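Local atomic coordinates of copper-containing nitrite reductase (Hyphomicrobium denitrificans 1NES1, PDB entry 6TFO), a protein that probably reduces nitrite to nitric oxide at copper centres, taking its electrons from cytochrome c. Residues D405-V417 with V429-M443. Residues are numbered along the deposited sequence; the frame is centred on the assembly and turned at random.
Sequences DFKLDRGGRYVLV and VGFLNVDGPKNDAIM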
loop_
_atom_site.group_PDB
_atom_site.type_symbol
_atom_site.label_atom_id
_atom_site.label_comp_id
_atom_site.label_asym_id
_atom_site.label_seq_id
_atom_site.Cartn_x
_atom_site.Cartn_y
_atom_site.Cartn_z
ATOM N N ASP C 405 -21.196 47.746 -14.410
ATOM C CA ASP C 405 -22.386 48.442 -13.864
ATOM C C ASP C 405 -23.634 47.884 -14.545
ATOM O O ASP C 405 -23.528 47.293 -15.632
ATOM C CB ASP C 405 -22.235 49.965 -13.949
ATOM C CG ASP C 405 -21.977 50.529 -15.338
ATOM O OD1 ASP C 405 -22.883 50.386 -16.219
ATOM O OD2 ASP C 405 -20.878 51.122 -15.522
ATOM N N PHE C 406 -24.764 48.039 -13.884
ATOM C CA PHE C 406 -26.093 47.648 -14.396
ATOM C C PHE C 406 -27.131 48.433 -13.598
ATOM O O PHE C 406 -26.807 48.935 -12.489
ATOM C CB PHE C 406 -26.259 46.133 -14.301
ATOM C CG PHE C 406 -25.933 45.576 -12.938
ATOM C CD1 PHE C 406 -24.633 45.230 -12.609
ATOM C CD2 PHE C 406 -26.924 45.430 -11.981
ATOM C CE1 PHE C 406 -24.332 44.740 -11.353
ATOM C CE2 PHE C 406 -26.619 44.958 -10.716
ATOM C CZ PHE C 406 -25.323 44.609 -10.409
ATOM N N LYS C 407 -28.326 48.584 -14.167
ATOM C CA LYS C 407 -29.480 49.209 -13.477
ATOM C C LYS C 407 -30.309 48.082 -12.894
ATOM O O LYS C 407 -30.600 47.109 -13.621
ATOM C CB LYS C 407 -30.358 50.085 -14.381
ATOM C CG LYS C 407 -31.196 51.110 -13.623
ATOM C CD LYS C 407 -32.359 51.683 -14.375
ATOM C CE LYS C 407 -32.929 52.906 -13.689
ATOM N NZ LYS C 407 -33.668 53.776 -14.634
ATOM N N LEU C 408 -30.643 48.227 -11.618
ATOM C CA LEU C 408 -31.596 47.335 -10.938
ATOM C C LEU C 408 -32.986 47.747 -11.397
ATOM O O LEU C 408 -33.576 48.645 -10.787
ATOM C CB LEU C 408 -31.391 47.466 -9.430
ATOM C CG LEU C 408 -30.054 46.917 -8.941
ATOM C CD1 LEU C 408 -29.874 47.197 -7.457
ATOM C CD2 LEU C 408 -29.958 45.428 -9.248
ATOM N N ASP C 409 -33.448 47.131 -12.474
ATOM C CA ASP C 409 -34.782 47.401 -13.060
ATOM C C ASP C 409 -35.829 46.913 -12.053
ATOM O O ASP C 409 -36.894 47.533 -11.973
ATOM C CB ASP C 409 -34.965 46.736 -14.432
ATOM C CG ASP C 409 -33.713 46.748 -15.297
ATOM O OD1 ASP C 409 -32.857 45.846 -15.125
ATOM O OD2 ASP C 409 -33.591 47.671 -16.111
ATOM N N ARG C 410 -35.535 45.837 -11.320
ATOM C CA ARG C 410 -36.538 45.170 -10.452
ATOM C C ARG C 410 -35.840 44.425 -9.307
ATOM O O ARG C 410 -34.596 44.324 -9.315
ATOM C CB ARG C 410 -37.403 44.226 -11.292
ATOM C CG ARG C 410 -36.621 43.178 -12.078
ATOM C CD ARG C 410 -37.427 41.900 -12.133
ATOM N NE ARG C 410 -37.669 41.406 -10.783
ATOM C CZ ARG C 410 -38.665 40.599 -10.425
ATOM N NH1 ARG C 410 -39.557 40.172 -11.311
ATOM N NH2 ARG C 410 -38.760 40.219 -9.158
ATOM N N GLY C 411 -36.635 43.930 -8.364
ATOM C CA GLY C 411 -36.158 43.364 -7.092
ATOM C C GLY C 411 -35.709 41.925 -7.252
ATOM O O GLY C 411 -35.964 41.321 -8.329
ATOM N N GLY C 412 -35.054 41.415 -6.208
ATOM C CA GLY C 412 -34.602 40.017 -6.100
ATOM C C GLY C 412 -33.348 39.883 -5.244
ATOM O O GLY C 412 -32.745 40.908 -4.848
ATOM N N ARG C 413 -32.964 38.643 -4.953
ATOM C CA ARG C 413 -31.601 38.281 -4.497
ATOM C C ARG C 413 -30.771 37.979 -5.749
ATOM O O ARG C 413 -31.057 36.974 -6.425
ATOM C CB ARG C 413 -31.665 37.098 -3.534
ATOM C CG ARG C 413 -30.339 36.367 -3.371
ATOM C CD ARG C 413 -30.394 35.346 -2.263
ATOM N NE ARG C 413 -30.208 36.040 -1.002
ATOM C CZ ARG C 413 -30.995 35.924 0.056
ATOM N NH1 ARG C 413 -30.713 36.614 1.152
ATOM N NH2 ARG C 413 -32.043 35.114 0.023
ATOM N N TYR C 414 -29.838 38.863 -6.099
ATOM C CA TYR C 414 -28.949 38.675 -7.268
ATOM C C TYR C 414 -27.675 38.004 -6.750
ATOM O O TYR C 414 -27.188 38.364 -5.651
ATOM C CB TYR C 414 -28.743 40.009 -7.983
ATOM C CG TYR C 414 -29.994 40.587 -8.607
ATOM C CD1 TYR C 414 -30.402 40.219 -9.885
ATOM C CD2 TYR C 414 -30.766 41.521 -7.927
ATOM C CE1 TYR C 414 -31.541 40.764 -10.466
ATOM C CE2 TYR C 414 -31.898 42.080 -8.497
ATOM C CZ TYR C 414 -32.285 41.707 -9.776
ATOM O OH TYR C 414 -33.398 42.253 -10.357
ATOM N N VAL C 415 -27.166 37.019 -7.487
ATOM C CA VAL C 415 -26.098 36.128 -6.960
ATOM C C VAL C 415 -24.825 36.305 -7.774
ATOM O O VAL C 415 -24.839 35.931 -8.947
ATOM C CB VAL C 415 -26.549 34.661 -6.943
ATOM C CG1 VAL C 415 -25.454 33.759 -6.406
ATOM C CG2 VAL C 415 -27.819 34.488 -6.127
ATOM N N LEU C 416 -23.767 36.789 -7.118
ATOM C CA LEU C 416 -22.392 36.886 -7.668
ATOM C C LEU C 416 -21.754 35.491 -7.679
ATOM O O LEU C 416 -21.745 34.843 -6.620
ATOM C CB LEU C 416 -21.561 37.821 -6.781
ATOM C CG LEU C 416 -21.830 39.323 -6.888
ATOM C CD1 LEU C 416 -23.204 39.685 -6.326
ATOM C CD2 LEU C 416 -20.742 40.092 -6.148
ATOM N N VAL C 417 -21.213 35.060 -8.821
ATOM C CA VAL C 417 -20.544 33.736 -8.988
ATOM C C VAL C 417 -19.323 33.885 -9.893
ATOM O O VAL C 417 -19.289 34.821 -10.730
ATOM C CB VAL C 417 -21.493 32.668 -9.568
ATOM C CG1 VAL C 417 -22.744 32.501 -8.712
ATOM C CG2 VAL C 417 -21.862 32.943 -11.023
ATOM N N VAL C 429 -19.635 32.232 -3.597
ATOM C CA VAL C 429 -21.004 32.735 -3.910
ATOM C C VAL C 429 -21.247 33.979 -3.041
ATOM O O VAL C 429 -20.727 34.025 -1.906
ATOM C CB VAL C 429 -22.046 31.625 -3.695
ATOM C CG1 VAL C 429 -22.143 31.251 -2.229
ATOM C CG2 VAL C 429 -23.414 31.992 -4.223
ATOM N N GLY C 430 -21.921 34.988 -3.601
ATOM C CA GLY C 430 -22.294 36.235 -2.905
ATOM C C GLY C 430 -23.718 36.629 -3.249
ATOM O O GLY C 430 -24.229 36.229 -4.335
ATOM N N PHE C 431 -24.343 37.391 -2.359
ATOM C CA PHE C 431 -25.720 37.916 -2.534
ATOM C C PHE C 431 -25.710 39.447 -2.660
ATOM O O PHE C 431 -25.012 40.163 -1.890
ATOM C CB PHE C 431 -26.591 37.434 -1.386
ATOM C CG PHE C 431 -26.802 35.948 -1.347
ATOM C CD1 PHE C 431 -26.776 35.197 -2.515
ATOM C CD2 PHE C 431 -27.066 35.304 -0.146
ATOM C CE1 PHE C 431 -26.992 33.828 -2.480
ATOM C CE2 PHE C 431 -27.291 33.939 -0.113
ATOM C CZ PHE C 431 -27.256 33.201 -1.276
ATOM N N LEU C 432 -26.443 39.926 -3.662
ATOM C CA LEU C 432 -26.905 41.331 -3.797
ATOM C C LEU C 432 -28.410 41.325 -3.534
ATOM O O LEU C 432 -29.170 40.830 -4.424
ATOM C CB LEU C 432 -26.576 41.844 -5.201
ATOM C CG LEU C 432 -27.199 43.183 -5.590
ATOM C CD1 LEU C 432 -26.900 44.262 -4.558
ATOM C CD2 LEU C 432 -26.687 43.609 -6.950
ATOM N N ASN C 433 -28.797 41.804 -2.347
ATOM C CA ASN C 433 -30.193 41.790 -1.852
ATOM C C ASN C 433 -30.860 43.111 -2.255
ATOM O O ASN C 433 -30.290 44.187 -1.951
ATOM C CB ASN C 433 -30.226 41.527 -0.349
ATOM C CG ASN C 433 -29.606 40.190 0.008
ATOM O OD1 ASN C 433 -29.976 39.164 -0.548
ATOM N ND2 ASN C 433 -28.658 40.188 0.930
ATOM N N VAL C 434 -31.995 43.019 -2.953
ATOM C CA VAL C 434 -32.749 44.165 -3.532
ATOM C C VAL C 434 -34.246 43.890 -3.328
ATOM O O VAL C 434 -34.809 43.101 -4.119
ATOM C CB VAL C 434 -32.416 44.336 -5.026
ATOM C CG1 VAL C 434 -33.043 45.597 -5.607
ATOM C CG2 VAL C 434 -30.920 44.332 -5.290
ATOM N N ASP C 435 -34.885 44.490 -2.312
ATOM C CA ASP C 435 -36.328 44.217 -2.037
ATOM C C ASP C 435 -37.188 44.918 -3.107
ATOM O O ASP C 435 -36.834 46.023 -3.616
ATOM C CB ASP C 435 -36.745 44.488 -0.589
ATOM C CG ASP C 435 -36.691 45.943 -0.185
ATOM O OD1 ASP C 435 -35.815 46.658 -0.706
ATOM O OD2 ASP C 435 -37.523 46.343 0.643
ATOM N N GLY C 436 -38.281 44.245 -3.469
ATOM C CA GLY C 436 -39.229 44.614 -4.542
ATOM C C GLY C 436 -40.197 43.461 -4.772
ATOM O O GLY C 436 -39.969 42.373 -4.264
ATOM N N PRO C 437 -41.308 43.631 -5.518
ATOM C CA PRO C 437 -42.306 42.560 -5.626
ATOM C C PRO C 437 -41.722 41.305 -6.303
ATOM O O PRO C 437 -40.743 41.447 -7.030
ATOM C CB PRO C 437 -43.433 43.202 -6.457
ATOM C CG PRO C 437 -42.750 44.325 -7.229
ATOM C CD PRO C 437 -41.644 44.822 -6.314
ATOM N N LYS C 438 -42.295 40.122 -6.039
ATOM C CA LYS C 438 -41.881 38.854 -6.712
ATOM C C LYS C 438 -42.200 38.954 -8.211
ATOM O O LYS C 438 -41.310 38.655 -9.028
ATOM C CB LYS C 438 -42.560 37.604 -6.134
ATOM C CG LYS C 438 -42.091 36.296 -6.772
ATOM C CD LYS C 438 -43.034 35.124 -6.620
ATOM C CE LYS C 438 -43.049 34.555 -5.218
ATOM N NZ LYS C 438 -41.841 33.739 -4.938
ATOM N N ASN C 439 -43.424 39.383 -8.541
ATOM C CA ASN C 439 -43.966 39.469 -9.924
ATOM C C ASN C 439 -44.141 40.940 -10.334
ATOM O O ASN C 439 -44.841 41.686 -9.606
ATOM C CB ASN C 439 -45.287 38.707 -10.038
ATOM C CG ASN C 439 -45.133 37.210 -9.866
ATOM O OD1 ASN C 439 -44.096 36.629 -10.183
ATOM N ND2 ASN C 439 -46.184 36.577 -9.378
ATOM N N ASP C 440 -43.493 41.336 -11.437
ATOM C CA ASP C 440 -43.730 42.607 -12.178
ATOM C C ASP C 440 -43.728 42.287 -13.684
ATOM O O ASP C 440 -43.705 41.099 -14.039
ATOM C CB ASP C 440 -42.751 43.717 -11.751
ATOM C CG ASP C 440 -41.265 43.475 -12.005
ATOM O OD1 ASP C 440 -40.911 42.578 -12.820
ATOM O OD2 ASP C 440 -40.461 44.202 -11.372
ATOM N N ALA C 441 -43.767 43.314 -14.534
ATOM C CA ALA C 441 -43.858 43.195 -16.009
ATOM C C ALA C 441 -42.557 42.628 -16.603
ATOM O O ALA C 441 -42.641 42.101 -17.732
ATOM C CB ALA C 441 -44.189 44.540 -16.609
ATOM N N ILE C 442 -41.420 42.729 -15.889
ATOM C CA ILE C 442 -40.050 42.337 -16.368
ATOM C C ILE C 442 -39.848 40.826 -16.166
ATOM O O ILE C 442 -39.216 40.202 -17.057
ATOM C CB ILE C 442 -38.948 43.177 -15.678
ATOM C CG1 ILE C 442 -38.879 44.576 -16.291
ATOM C CG2 ILE C 442 -37.586 42.491 -15.710
ATOM C CD1 ILE C 442 -37.912 45.508 -15.587
ATOM N N MET C 443 -40.350 40.265 -15.058
ATOM C CA MET C 443 -40.362 38.795 -14.817
ATOM C C MET C 443 -41.467 38.442 -13.813
ATOM O O MET C 443 -41.514 39.086 -12.744
ATOM C CB MET C 443 -39.011 38.322 -14.269
ATOM C CG MET C 443 -38.896 36.815 -14.180
ATOM S SD MET C 443 -37.221 36.341 -13.717
ATOM C CE MET C 443 -36.362 36.595 -15.273
HETATM O O HOH W 1 -27.952 37.962 2.178
#
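Arg410 reaches into the loop 437-442, where Lys438 O and Asp440 hold its guanidinium group. NH1 and NH2 meet Lys438 O end-on, the NH2 bond being 3.0 Å, with that oxygen close to the guanidinium plane; NE and NH2 also hold Gly411 O of its own segment side-on. NH1 lies 3.1 Å from Asp440 OD1 in a salt bridge, while Asp440 OD2 sits over one guanidinium face; the two planes stand 67° apart. The same OD1 accepts from the backbone N of Ile442, an Asx turn, and of Met443, which extends it to an Asx motif and fixes the carboxylate. With an alanine here, Asp440 would probably lose its charged mate, and Lys438 O the two N-H donors that tie it to Gly411. The loop leads to Met443, which pairs with a strand of the second subunit.

Strands 412-417 and 430-434 form an antiparallel hairpin of the C-terminal cupredoxin-like sandwich, joined by six backbone bonds such as Leu432 N to Tyr414 O (2.6 Å). One face of the hairpin is buried and apolar: Leu432 CD2 touches Phe406 CZ at 3.9 Å, at the ring edge, and Val434 CG2 touches both Leu408 CD1 and the edge of the Tyr414 ring. The other face is more open: Arg413 lays CD over the Phe431 ring, 3.6 Å from its centroid; the bend at chi3 (-81°) then carries NE over the same face, and a water joins Arg413 NH1 to Asn433 ND2.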